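Local coordinates for protein nucleotidyl transferase (Methanothermobacter thermautotrophicus, PDB 6PLJ) that probably transfers nucleotidyl groups as a MobA-like enzyme, with a likely part in pseudomurein cell-wall synthesis, at residues A27-A31 and C128-D132; G33-M39 and V50-L55; A69-G74 and P138-R142; S212-E216 and R228-H232. All blocks are in the same frame, centred on the assembly; numbering follows the deposited sequence. Where two conformers were deposited one is given.

Contact 1 (A27-A31 and C128-D132); sequences AVVAA and CAAGD. With EDO (1,2-ethanediol), chain F.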
loop_
_atom_site.group_PDB
_atom_site.type_symbol
_atom_site.label_atom_id
_atom_site.label_comp_id
_atom_site.label_asym_id
_atom_site.label_seq_id
_atom_site.Cartn_x
_atom_site.Cartn_y
_atom_site.Cartn_z
ATOM N N ALA A 27 0.335 -8.549 6.490
ATOM C CA ALA A 27 0.184 -7.365 5.655
ATOM C C ALA A 27 -0.025 -6.153 6.527
ATOM O O ALA A 27 -0.644 -6.230 7.584
ATOM C CB ALA A 27 -0.956 -7.513 4.684
ATOM N N VAL A 28 0.503 -5.030 6.068
ATOM C CA VAL A 28 0.253 -3.738 6.681
ATOM C C VAL A 28 -0.254 -2.850 5.555
ATOM O O VAL A 28 0.471 -2.613 4.568
ATOM C CB VAL A 28 1.520 -3.158 7.324
ATOM C CG1 VAL A 28 1.293 -1.705 7.742
ATOM C CG2 VAL A 28 1.942 -4.012 8.515
ATOM N N VAL A 29 -1.489 -2.392 5.685
ATOM C CA VAL A 29 -2.094 -1.489 4.714
ATOM C C VAL A 29 -2.088 -0.093 5.312
ATOM O O VAL A 29 -2.685 0.148 6.372
ATOM C CB VAL A 29 -3.528 -1.925 4.353
ATOM C CG1 VAL A 29 -4.160 -0.945 3.367
ATOM C CG2 VAL A 29 -3.513 -3.349 3.792
ATOM N N ALA A 30 -1.400 0.820 4.639
ATOM C CA ALA A 30 -1.359 2.211 5.074
ATOM C C ALA A 30 -2.596 2.919 4.537
ATOM O O ALA A 30 -2.731 3.099 3.329
ATOM C CB ALA A 30 -0.094 2.878 4.589
ATOM N N ALA A 31 -3.493 3.302 5.438
ATOM C CA ALA A 31 -4.789 3.858 5.067
ATOM C C ALA A 31 -5.067 5.111 5.897
ATOM O O ALA A 31 -6.213 5.377 6.252
ATOM C CB ALA A 31 -5.873 2.812 5.249
ATOM N N CYS A 128 3.729 -4.651 2.665
ATOM C CA CYS A 128 3.281 -3.269 2.871
ATOM C C CYS A 128 2.515 -2.830 1.639
ATOM O O CYS A 128 3.046 -2.910 0.523
ATOM C CB CYS A 128 4.472 -2.340 3.062
ATOM S SG CYS A 128 5.382 -2.659 4.599
ATOM N N ALA A 129 1.281 -2.368 1.837
ATOM C CA ALA A 129 0.422 -1.932 0.734
ATOM C C ALA A 129 -0.177 -0.579 1.036
ATOM O O ALA A 129 -0.452 -0.245 2.190
ATOM C CB ALA A 129 -0.681 -2.942 0.484
ATOM N N ALA A 130 -0.376 0.195 -0.025
ATOM C CA ALA A 130 -1.025 1.492 0.075
ATOM C C ALA A 130 -2.524 1.330 -0.046
ATOM O O ALA A 130 -3.016 0.719 -0.991
ATOM C CB ALA A 130 -0.521 2.398 -1.031
ATOM N N GLY A 131 -3.265 1.932 0.879
ATOM C CA GLY A 131 -4.721 1.866 0.839
ATOM C C GLY A 131 -5.320 2.429 -0.440
ATOM O O GLY A 131 -6.347 1.947 -0.897
ATOM N N ASP A 132 -4.647 3.417 -1.028
ATOM C CA ASP A 132 -5.112 4.109 -2.228
ATOM C C ASP A 132 -4.612 3.512 -3.535
ATOM O O ASP A 132 -4.665 4.169 -4.569
ATOM C CB ASP A 132 -4.748 5.601 -2.177
ATOM C CG ASP A 132 -3.263 5.861 -2.251
ATOM O OD1 ASP A 132 -2.458 4.914 -2.411
ATOM O OD2 ASP A 132 -2.883 7.053 -2.129
HETATM C C1 EDO F . -0.888 6.121 4.778
HETATM O O1 EDO F . -1.128 6.014 6.043
HETATM C C2 EDO F . -2.018 6.027 3.957
HETATM O O2 EDO F . -1.496 5.813 2.688
HETATM O O HOH W 1 -3.165 5.091 0.955
#
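Val28, Val29 and Ala30 pair in parallel with Cys128, Ala129 and Ala130, joining two neighbouring strands in the buried middle of the main sheet, close to the centre of the chain. The backbone carries the contact. Ala129 N donates to Val28 O at 2.9 Å, and Ala30 N answers by donating to Ala129 O at 2.8 Å, so Ala129 uses both its N-H and its C=O on the same partner strand. The pairing outlasts the strand 125-130: Gly131, already in the turn, gives its N-H to Ala30 O at 2.8 Å, tilted 32° out of that carbonyl's plane. Ala30 O is gripped further by a water, 3.1 Å away, which also accepts from Asp132 N, and more weakly by a hydroxyl of an ethanediol.

Side chains add little between the two strands themselves. Val29 holds CG1 anti to its backbone N (chi1 178°), which sends that methyl forward along the chain to lie 3.8 Å from Gly131 CA. CG2 of the same valine sits beside Ala129 CB at a looser 4.4 Å.

Alternation then sorts the faces. Val29 and Ala129 look to helix 62-72, where Val70 touches Ala129 and Ile63 touches Val29; Val28, Ala30 and Cys128 all meet Leu114 of helix 110-120. In the plane of the sheet, strand 25-31 has strand 77-82 along its other edge, and antiparallel strand 174-177 lies beyond 125-130, so this pair forms the middle of a Rossmann-like core sandwiched between helices.

Contact 2 (G33-M39 and V50-L55); sequences GRGSRMM and VHKLLL. With EDO (1,2-ethanediol), chain D.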
loop_
_atom_site.group_PDB
_atom_site.type_symbol
_atom_site.label_atom_id
_atom_site.label_comp_id
_atom_site.label_asym_id
_atom_site.label_seq_id
_atom_site.Cartn_x
_atom_site.Cartn_y
_atom_site.Cartn_z
ATOM N N GLY A 33 -3.454 8.491 5.449
ATOM C CA GLY A 33 -3.027 9.778 4.960
ATOM C C GLY A 33 -4.141 10.648 4.410
ATOM O O GLY A 33 -5.245 10.174 4.111
ATOM N N ARG A 34 -3.820 11.926 4.233
ATOM C CA ARG A 34 -4.707 12.839 3.521
ATOM C C ARG A 34 -4.595 12.556 2.024
ATOM O O ARG A 34 -3.674 11.876 1.553
ATOM C CB ARG A 34 -4.343 14.297 3.798
ATOM C CG ARG A 34 -4.664 14.784 5.201
ATOM C CD ARG A 34 -4.247 16.244 5.341
ATOM N NE ARG A 34 -2.811 16.403 5.234
ATOM C CZ ARG A 34 -1.931 16.254 6.230
ATOM N NH1 ARG A 34 -2.314 15.979 7.469
ATOM N NH2 ARG A 34 -0.636 16.390 5.966
ATOM N N GLY A 35 -5.553 13.076 1.282
ATOM C CA GLY A 35 -5.514 13.061 -0.171
ATOM C C GLY A 35 -6.151 14.335 -0.660
ATOM O O GLY A 35 -7.200 14.327 -1.289
ATOM N N SER A 36 -5.503 15.443 -0.351
ATOM C CA SER A 36 -6.085 16.753 -0.604
ATOM C C SER A 36 -6.208 17.052 -2.101
ATOM O O SER A 36 -7.218 17.624 -2.532
ATOM C CB SER A 36 -5.287 17.836 0.122
ATOM O OG SER A 36 -3.926 17.823 -0.238
ATOM N N ARG A 37 -5.207 16.640 -2.881
ATOM C CA ARG A 37 -5.201 16.877 -4.330
ATOM C C ARG A 37 -6.406 16.243 -4.997
ATOM O O ARG A 37 -7.086 16.879 -5.822
ATOM C CB ARG A 37 -3.891 16.373 -4.949
ATOM C CG ARG A 37 -3.709 16.685 -6.424
ATOM C CD ARG A 37 -3.736 18.158 -6.697
ATOM N NE ARG A 37 -5.047 18.636 -7.113
ATOM C CZ ARG A 37 -5.353 19.906 -7.341
ATOM N NH1 ARG A 37 -4.451 20.879 -7.147
ATOM N NH2 ARG A 37 -6.576 20.210 -7.743
ATOM N N MET A 38 -6.726 15.017 -4.609
ATOM C CA MET A 38 -7.832 14.333 -5.242
ATOM C C MET A 38 -9.165 14.976 -4.875
ATOM O O MET A 38 -10.047 15.070 -5.717
ATOM C CB MET A 38 -7.840 12.846 -4.912
ATOM C CG MET A 38 -8.672 12.058 -5.915
ATOM S SD MET A 38 -9.752 10.847 -5.177
ATOM C CE MET A 38 -10.765 11.886 -4.119
ATOM N N MET A 39 -9.313 15.420 -3.622
ATOM C CA MET A 39 -10.530 16.090 -3.182
ATOM C C MET A 39 -10.711 17.422 -3.892
ATOM O O MET A 39 -11.823 17.738 -4.308
ATOM C CB MET A 39 -10.533 16.275 -1.669
ATOM C CG MET A 39 -10.602 14.931 -0.972
ATOM S SD MET A 39 -10.675 15.093 0.809
ATOM C CE MET A 39 -12.375 15.508 1.042
ATOM N N VAL A 50 -14.984 13.567 -1.964
ATOM C CA VAL A 50 -15.059 12.364 -1.152
ATOM C C VAL A 50 -13.593 11.962 -0.978
ATOM O O VAL A 50 -12.835 12.016 -1.933
ATOM C CB VAL A 50 -15.842 11.251 -1.890
ATOM C CG1 VAL A 50 -15.787 9.933 -1.132
ATOM C CG2 VAL A 50 -17.295 11.659 -2.125
ATOM N N HIS A 51 -13.189 11.625 0.245
ATOM C CA HIS A 51 -11.853 11.106 0.493
ATOM C C HIS A 51 -11.624 9.858 -0.360
ATOM O O HIS A 51 -12.495 8.991 -0.451
ATOM C CB HIS A 51 -11.702 10.781 1.972
ATOM C CG HIS A 51 -10.341 10.292 2.360
ATOM N ND1 HIS A 51 -9.181 10.933 1.992
ATOM C CD2 HIS A 51 -9.965 9.264 3.156
ATOM C CE1 HIS A 51 -8.144 10.291 2.504
ATOM N NE2 HIS A 51 -8.597 9.285 3.222
ATOM N N LYS A 52 -10.437 9.778 -0.946
ATOM C CA LYS A 52 -10.106 8.746 -1.941
ATOM C C LYS A 52 -10.429 7.336 -1.493
ATOM O O LYS A 52 -10.862 6.517 -2.292
ATOM C CB LYS A 52 -8.643 8.841 -2.346
ATOM C CG LYS A 52 -7.619 8.635 -1.239
ATOM C CD LYS A 52 -6.215 9.034 -1.666
ATOM C CE LYS A 52 -5.290 9.049 -0.458
ATOM N NZ LYS A 52 -3.832 9.130 -0.733
ATOM N N LEU A 53 -10.207 7.054 -0.217
ATOM C CA LEU A 53 -10.386 5.699 0.285
ATOM C C LEU A 53 -11.840 5.284 0.355
ATOM O O LEU A 53 -12.137 4.082 0.423
ATOM C CB LEU A 53 -9.748 5.557 1.665
ATOM C CG LEU A 53 -8.242 5.755 1.707
ATOM C CD1 LEU A 53 -7.756 5.389 3.093
ATOM C CD2 LEU A 53 -7.519 4.928 0.650
ATOM N N LEU A 54 -12.744 6.263 0.331
ATOM C CA LEU A 54 -14.171 6.018 0.472
ATOM C C LEU A 54 -14.931 6.087 -0.847
ATOM O O LEU A 54 -16.158 5.910 -0.867
ATOM C CB LEU A 54 -14.749 7.030 1.459
ATOM C CG LEU A 54 -14.060 7.099 2.820
ATOM C CD1 LEU A 54 -14.580 8.284 3.632
ATOM C CD2 LEU A 54 -14.214 5.793 3.559
ATOM N N LEU A 55 -14.224 6.330 -1.947
ATOM C CA LEU A 55 -14.848 6.320 -3.257
ATOM C C LEU A 55 -15.304 4.920 -3.624
ATOM O O LEU A 55 -14.694 3.934 -3.219
ATOM C CB LEU A 55 -13.887 6.854 -4.322
ATOM C CG LEU A 55 -13.711 8.372 -4.342
ATOM C CD1 LEU A 55 -12.506 8.703 -5.193
ATOM C CD2 LEU A 55 -14.961 9.055 -4.860
HETATM C C1 EDO D . -0.267 12.947 5.275
HETATM O O1 EDO D . -0.893 12.308 4.166
HETATM C C2 EDO D . -1.113 12.737 6.517
HETATM O O2 EDO D . -0.295 12.859 7.678
HETATM O O HOH W 2 -6.892 8.088 5.028
HETATM O O HOH W 3 -2.547 9.337 1.673
HETATM O O HOH W 4 -8.561 11.965 -0.725
#
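Water does nearly all the polar work between Gly33-Gly35 and His51-Lys52, since no hydrogen bond passes directly from one segment to the other. Three successive carbonyls each have their own water: one links Gly33 O to His51 NE2, a second donates to Arg34 O and accepts from Lys52 NZ at 2.7 Å, and a third donates to Gly35 O at 2.8 Å while accepting from Lys52 N and meeting His51 ND1. With both ring nitrogens held by water, His51 is likely to be fixed in its rotation. Its edge is turned to the Gly33-Gly35 backbone, CE1 lying 3.3 Å from Gly33 O, and His84 packs against it edge-to-face.

Gly33-Gly35 lies in the glycine-rich signature loop of MobA-like nucleotidyltransferases, which in relatives wraps round the nucleotide; Gly35 is the N-cap of helix 36-44. Lys52 sets CG between its backbone N and carbonyl carbon (chi1 61°), and from there the chain runs extended past Gly35 CA to the salt bridge of NZ with Asp132.

On the apolar side, Met38 SD meets Leu55 CD1 tip to tip at 3.5 Å and lies 3.6 Å from Lys52 CB. CE comes unusually close to Val50 O, at 3.0 Å with chi2 at -136°, a strained and somewhat doubtful placing. Were Met38 an alanine, both SD and CE would be gone, and a gap would probably open between Leu55 CD1, Lys52 CB and Val50 O. At the outer end, Arg34 N donates to an ethanediol oxygen at 3.0 Å, the diol carbons lie over one guanidinium face, and Asp107 takes NH1 in a salt bridge.

Contact 3 (A69-G74 and P138-R142); sequences AVLSAG and PATLR. With EDO (1,2-ethanediol), chain C.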
loop_
_atom_site.group_PDB
_atom_site.type_symbol
_atom_site.label_atom_id
_atom_site.label_comp_id
_atom_site.label_asym_id
_atom_site.label_seq_id
_atom_site.Cartn_x
_atom_site.Cartn_y
_atom_site.Cartn_z
ATOM N N ALA A 69 -7.885 -7.471 -1.759
ATOM C CA ALA A 69 -6.761 -7.989 -2.553
ATOM C C ALA A 69 -5.632 -8.541 -1.688
ATOM O O ALA A 69 -5.072 -9.605 -1.972
ATOM C CB ALA A 69 -6.250 -6.931 -3.503
ATOM N N VAL A 70 -5.315 -7.814 -0.618
ATOM C CA VAL A 70 -4.275 -8.219 0.318
ATOM C C VAL A 70 -4.651 -9.543 1.012
ATOM O O VAL A 70 -3.843 -10.475 1.092
ATOM C CB VAL A 70 -4.043 -7.086 1.336
ATOM C CG1 VAL A 70 -3.227 -7.536 2.510
ATOM C CG2 VAL A 70 -3.389 -5.892 0.636
ATOM N N LEU A 71 -5.879 -9.635 1.493
ATOM C CA LEU A 71 -6.333 -10.886 2.123
ATOM C C LEU A 71 -6.353 -12.024 1.125
ATOM O O LEU A 71 -5.943 -13.167 1.446
ATOM C CB LEU A 71 -7.692 -10.687 2.776
ATOM C CG LEU A 71 -7.734 -9.828 4.053
ATOM C CD1 LEU A 71 -9.165 -9.585 4.491
ATOM C CD2 LEU A 71 -6.929 -10.445 5.188
ATOM N N SER A 72 -6.755 -11.727 -0.108
ATOM C CA SER A 72 -6.760 -12.766 -1.144
ATOM C C SER A 72 -5.362 -13.234 -1.563
ATOM O O SER A 72 -5.236 -14.262 -2.218
ATOM C CB SER A 72 -7.542 -12.287 -2.361
ATOM O OG SER A 72 -8.892 -12.066 -2.005
ATOM N N ALA A 73 -4.309 -12.494 -1.185
ATOM C CA ALA A 73 -2.949 -12.872 -1.482
ATOM C C ALA A 73 -2.398 -13.916 -0.519
ATOM O O ALA A 73 -1.246 -14.307 -0.662
ATOM C CB ALA A 73 -2.043 -11.642 -1.483
ATOM N N GLY A 74 -3.182 -14.313 0.490
ATOM C CA GLY A 74 -2.839 -15.429 1.349
ATOM C C GLY A 74 -2.034 -15.086 2.585
ATOM O O GLY A 74 -1.495 -15.978 3.207
ATOM N N PRO A 138 -4.399 -9.834 -6.283
ATOM C CA PRO A 138 -3.902 -10.793 -5.294
ATOM C C PRO A 138 -2.686 -11.581 -5.781
ATOM O O PRO A 138 -1.739 -11.786 -5.016
ATOM C CB PRO A 138 -5.098 -11.720 -5.079
ATOM C CG PRO A 138 -6.281 -10.877 -5.394
ATOM C CD PRO A 138 -5.848 -9.957 -6.497
ATOM N N ALA A 139 -2.686 -11.991 -7.047
ATOM C CA ALA A 139 -1.565 -12.770 -7.573
ATOM C C ALA A 139 -0.260 -11.977 -7.558
ATOM O O ALA A 139 0.792 -12.509 -7.226
ATOM C CB ALA A 139 -1.877 -13.270 -8.979
ATOM N N THR A 140 -0.337 -10.687 -7.883
ATOM C CA THR A 140 0.847 -9.844 -7.854
ATOM C C THR A 140 1.332 -9.672 -6.417
ATOM O O THR A 140 2.525 -9.771 -6.154
ATOM C CB THR A 140 0.565 -8.484 -8.505
ATOM O OG1 THR A 140 0.277 -8.718 -9.883
ATOM C CG2 THR A 140 1.748 -7.564 -8.374
ATOM N N LEU A 141 0.406 -9.404 -5.504
ATOM C CA LEU A 141 0.756 -9.254 -4.080
ATOM C C LEU A 141 1.424 -10.518 -3.542
ATOM O O LEU A 141 2.427 -10.442 -2.822
ATOM C CB LEU A 141 -0.499 -8.919 -3.264
ATOM C CG LEU A 141 -1.077 -7.526 -3.517
ATOM C CD1 LEU A 141 -2.459 -7.360 -2.909
ATOM C CD2 LEU A 141 -0.144 -6.436 -3.001
ATOM N N ARG A 142 0.867 -11.667 -3.920
ATOM C CA ARG A 142 1.417 -12.951 -3.506
ATOM C C ARG A 142 2.848 -13.132 -4.017
ATOM O O ARG A 142 3.720 -13.535 -3.251
ATOM C CB ARG A 142 0.515 -14.089 -3.989
ATOM C CG ARG A 142 0.906 -15.465 -3.486
ATOM C CD ARG A 142 0.018 -16.506 -4.132
ATOM N NE ARG A 142 -1.379 -16.412 -3.693
ATOM C CZ ARG A 142 -1.892 -16.990 -2.601
ATOM N NH1 ARG A 142 -1.132 -17.714 -1.777
ATOM N NH2 ARG A 142 -3.187 -16.820 -2.314
HETATM C C1 EDO C . 1.568 -14.918 0.755
HETATM O O1 EDO C . 0.602 -15.956 0.543
HETATM C C2 EDO C . 2.900 -15.326 0.133
HETATM O O2 EDO C . 3.204 -16.677 0.494
HETATM O O HOH W 5 -3.488 -14.935 -4.940
#
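Two helices on the same face of the central sheet meet here, the C-terminal end of 62-72 against the first turn of 138-147, with Ala73 and Pro138 bringing their backbones to 4.4 Å between CA atoms. The small Ala73 side chain is consistent with so close an approach: its CB touches Pro138 O at 3.5 Å and Leu141 CB at 3.6 Å. Deeper in, Leu141 CD1 lies 3.6 Å from Ala69 O, the Leu141 and Val70 side chains cross obliquely, CD1 to CG2 3.9 Å, and Ser72 CB rests on the proline ring.

Arg142 closes the outer side. With CG trans to the backbone N (chi1 -174°) and a bend at chi3, its guanidinium is laid flat over Ala73 O, which sits 3.4 Å above the plane near its centre. NH2 makes a weak bond to Ser72 O, and NE donates to a water at 2.9 Å. Ala73 O itself accepts from an ethanediol hydroxyl, not from Arg142.

Helix 62-72 leads into strand 77-82, and helix 138-147 carries the chain from strand 125-130 over 174-177 to the parallel strand 152-157: neighbouring crossover helices, as in Rossmann-like alpha/beta folds.

Contact 4 (S212-E216 and R228-H232); sequences SRPIE and RIRDH. With EDO (1,2-ethanediol), chain E.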
loop_
_atom_site.group_PDB
_atom_site.type_symbol
_atom_site.label_atom_id
_atom_site.label_comp_id
_atom_site.label_asym_id
_atom_site.label_seq_id
_atom_site.Cartn_x
_atom_site.Cartn_y
_atom_site.Cartn_z
ATOM N N SER A 212 1.209 -7.421 -13.226
ATOM C CA SER A 212 0.327 -8.117 -14.167
ATOM C C SER A 212 -0.179 -7.164 -15.245
ATOM O O SER A 212 -0.234 -7.515 -16.418
ATOM C CB SER A 212 -0.853 -8.755 -13.429
ATOM O OG SER A 212 -1.690 -9.490 -14.316
ATOM N N ARG A 213 -0.561 -5.961 -14.824
ATOM C CA ARG A 213 -1.129 -4.935 -15.691
ATOM C C ARG A 213 -0.573 -3.616 -15.126
ATOM O O ARG A 213 -0.461 -3.503 -13.900
ATOM C CB ARG A 213 -2.674 -4.909 -15.575
ATOM C CG ARG A 213 -3.452 -6.230 -15.612
ATOM C CD ARG A 213 -3.921 -6.610 -17.000
ATOM N NE ARG A 213 -4.343 -8.002 -17.077
ATOM C CZ ARG A 213 -5.608 -8.406 -17.062
ATOM N NH1 ARG A 213 -5.891 -9.695 -17.137
ATOM N NH2 ARG A 213 -6.584 -7.521 -16.973
ATOM N N PRO A 214 -0.226 -2.623 -15.972
ATOM C CA PRO A 214 0.265 -1.347 -15.411
ATOM C C PRO A 214 -0.695 -0.611 -14.479
ATOM O O PRO A 214 -0.250 0.189 -13.660
ATOM C CB PRO A 214 0.538 -0.506 -16.658
ATOM C CG PRO A 214 0.938 -1.531 -17.656
ATOM C CD PRO A 214 0.005 -2.681 -17.429
ATOM N N ILE A 215 -1.988 -0.882 -14.590
ATOM C CA ILE A 215 -2.977 -0.303 -13.682
ATOM C C ILE A 215 -2.617 -0.607 -12.213
ATOM O O ILE A 215 -2.951 0.163 -11.313
ATOM C CB ILE A 215 -4.396 -0.810 -14.021
ATOM C CG1 ILE A 215 -5.466 0.066 -13.339
ATOM C CG2 ILE A 215 -4.560 -2.284 -13.683
ATOM C CD1 ILE A 215 -5.524 1.467 -13.875
ATOM N N GLU A 216 -1.929 -1.715 -11.976
ATOM C CA GLU A 216 -1.535 -2.085 -10.607
ATOM C C GLU A 216 -0.633 -1.048 -9.937
ATOM O O GLU A 216 -0.645 -0.926 -8.707
ATOM C CB GLU A 216 -0.853 -3.456 -10.598
ATOM C CG GLU A 216 -1.768 -4.584 -11.053
ATOM C CD GLU A 216 -1.164 -5.959 -10.847
ATOM O OE1 GLU A 216 0.056 -6.112 -11.014
ATOM O OE2 GLU A 216 -1.936 -6.888 -10.522
ATOM N N ARG A 228 -9.443 6.147 -13.878
ATOM C CA ARG A 228 -8.682 5.133 -14.613
ATOM C C ARG A 228 -8.840 3.742 -13.981
ATOM O O ARG A 228 -9.075 2.757 -14.662
ATOM C CB ARG A 228 -7.224 5.544 -14.683
ATOM C CG ARG A 228 -6.342 4.579 -15.438
ATOM C CD ARG A 228 -4.896 5.003 -15.408
ATOM N NE ARG A 228 -4.074 3.970 -16.022
ATOM C CZ ARG A 228 -2.753 3.973 -16.086
ATOM N NH1 ARG A 228 -2.040 4.962 -15.551
ATOM N NH2 ARG A 228 -2.128 2.954 -16.680
ATOM N N ILE A 229 -8.719 3.670 -12.664
ATOM C CA ILE A 229 -8.902 2.422 -11.954
ATOM C C ILE A 229 -10.343 1.938 -12.079
ATOM O O ILE A 229 -10.585 0.763 -12.334
ATOM C CB ILE A 229 -8.500 2.564 -10.472
ATOM C CG1 ILE A 229 -6.986 2.727 -10.374
ATOM C CG2 ILE A 229 -8.996 1.371 -9.661
ATOM C CD1 ILE A 229 -6.506 3.300 -9.058
ATOM N N ARG A 230 -11.287 2.845 -11.904
ATOM C CA ARG A 230 -12.712 2.464 -11.993
ATOM C C ARG A 230 -12.998 1.879 -13.382
ATOM O O ARG A 230 -13.695 0.929 -13.464
ATOM C CB ARG A 230 -13.612 3.664 -11.671
ATOM C CG ARG A 230 -15.102 3.389 -11.790
ATOM C CD ARG A 230 -15.934 4.642 -11.503
ATOM N NE ARG A 230 -16.067 5.461 -12.693
ATOM C CZ ARG A 230 -16.638 6.660 -12.749
ATOM N NH1 ARG A 230 -16.686 7.301 -13.904
ATOM N NH2 ARG A 230 -17.134 7.227 -11.663
ATOM N N ASP A 231 -12.460 2.498 -14.423
ATOM C CA ASP A 231 -12.672 1.991 -15.787
ATOM C C ASP A 231 -12.133 0.572 -15.959
ATOM O O ASP A 231 -12.757 -0.264 -16.634
ATOM C CB ASP A 231 -12.044 2.923 -16.825
ATOM C CG ASP A 231 -12.807 4.237 -16.985
ATOM O OD1 ASP A 231 -13.951 4.366 -16.495
ATOM O OD2 ASP A 231 -12.228 5.150 -17.597
ATOM N N HIS A 232 -10.984 0.295 -15.353
ATOM C CA HIS A 232 -10.419 -1.058 -15.368
ATOM C C HIS A 232 -11.329 -2.067 -14.665
ATOM O O HIS A 232 -11.565 -3.158 -15.186
ATOM C CB HIS A 232 -9.044 -1.036 -14.713
ATOM C CG HIS A 232 -8.526 -2.374 -14.308
ATOM N ND1 HIS A 232 -8.153 -3.334 -15.215
ATOM C CD2 HIS A 232 -8.263 -2.886 -13.086
ATOM C CE1 HIS A 232 -7.695 -4.394 -14.569
ATOM N NE2 HIS A 232 -7.757 -4.147 -13.272
HETATM C C1 EDO E . -12.993 8.896 -17.426
HETATM O O1 EDO E . -13.442 7.540 -17.384
HETATM C C2 EDO E . -11.492 8.904 -17.665
HETATM O O2 EDO E . -10.951 7.630 -17.290
#
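Glu216 OE1 is gripped by Ser212 N at 2.8 Å, from well above the carboxylate plane, and by Thr140 OG1, closing the turn from which Ile215 reaches His232 and Arg228. Ser137 holds the other carboxylate oxygen, so the turn is also tied to the start of helix 138-147.

No hydrogen bond crosses between the segments; the contact is apolar packing and one CH-pi contact. Ile215 CG2 stands over one face of the His232 ring, 3.7 Å from its centroid and only 9° off the normal. A chi1 of -165° points CG1 away from the backbone N; CG1 still brushes His232 CB, and CD1 beyond it slides past the Arg228 chain, which runs the opposite way, 3.6 Å from its CG, with Ile229 CG1 at 4.0 Å. Arg213 comes to the edge of the imidazole, NH2 4.1 Å from His232 CE1, its guanidinium nearly perpendicular to the ring at 88°. With an alanine in place of His232, the Ile215 methyl would probably lose the flat surface it stands on.

Arg228 and His232, one turn apart, thus flank an isoleucine from a 3-10 turn, joining the loop after strand 205-210 to the C-terminal helix 223-236.

How the contacts relate
Contact 1 is the core of the set, built of backbone bonds between strands; the other three are partly buried and depend on side chains or water. Contact 3 packs helices onto the sheet face of contact 1, Val70 touching Ala27, Val29 and Ala129. Contact 2 is nested within the loop that contact 1 closes, and the salt bridge from Lys52 to Asp132 ties the two together, with Leu53 packed on Gly131 and Ala31. Contact 4 is chiefly apolar and reaches contact 3 through Thr140 and Glu216, yet touches neither contact 1 nor contact 2. Contacts 2 and 3 lie farthest apart, their centres about 24 Å from each other.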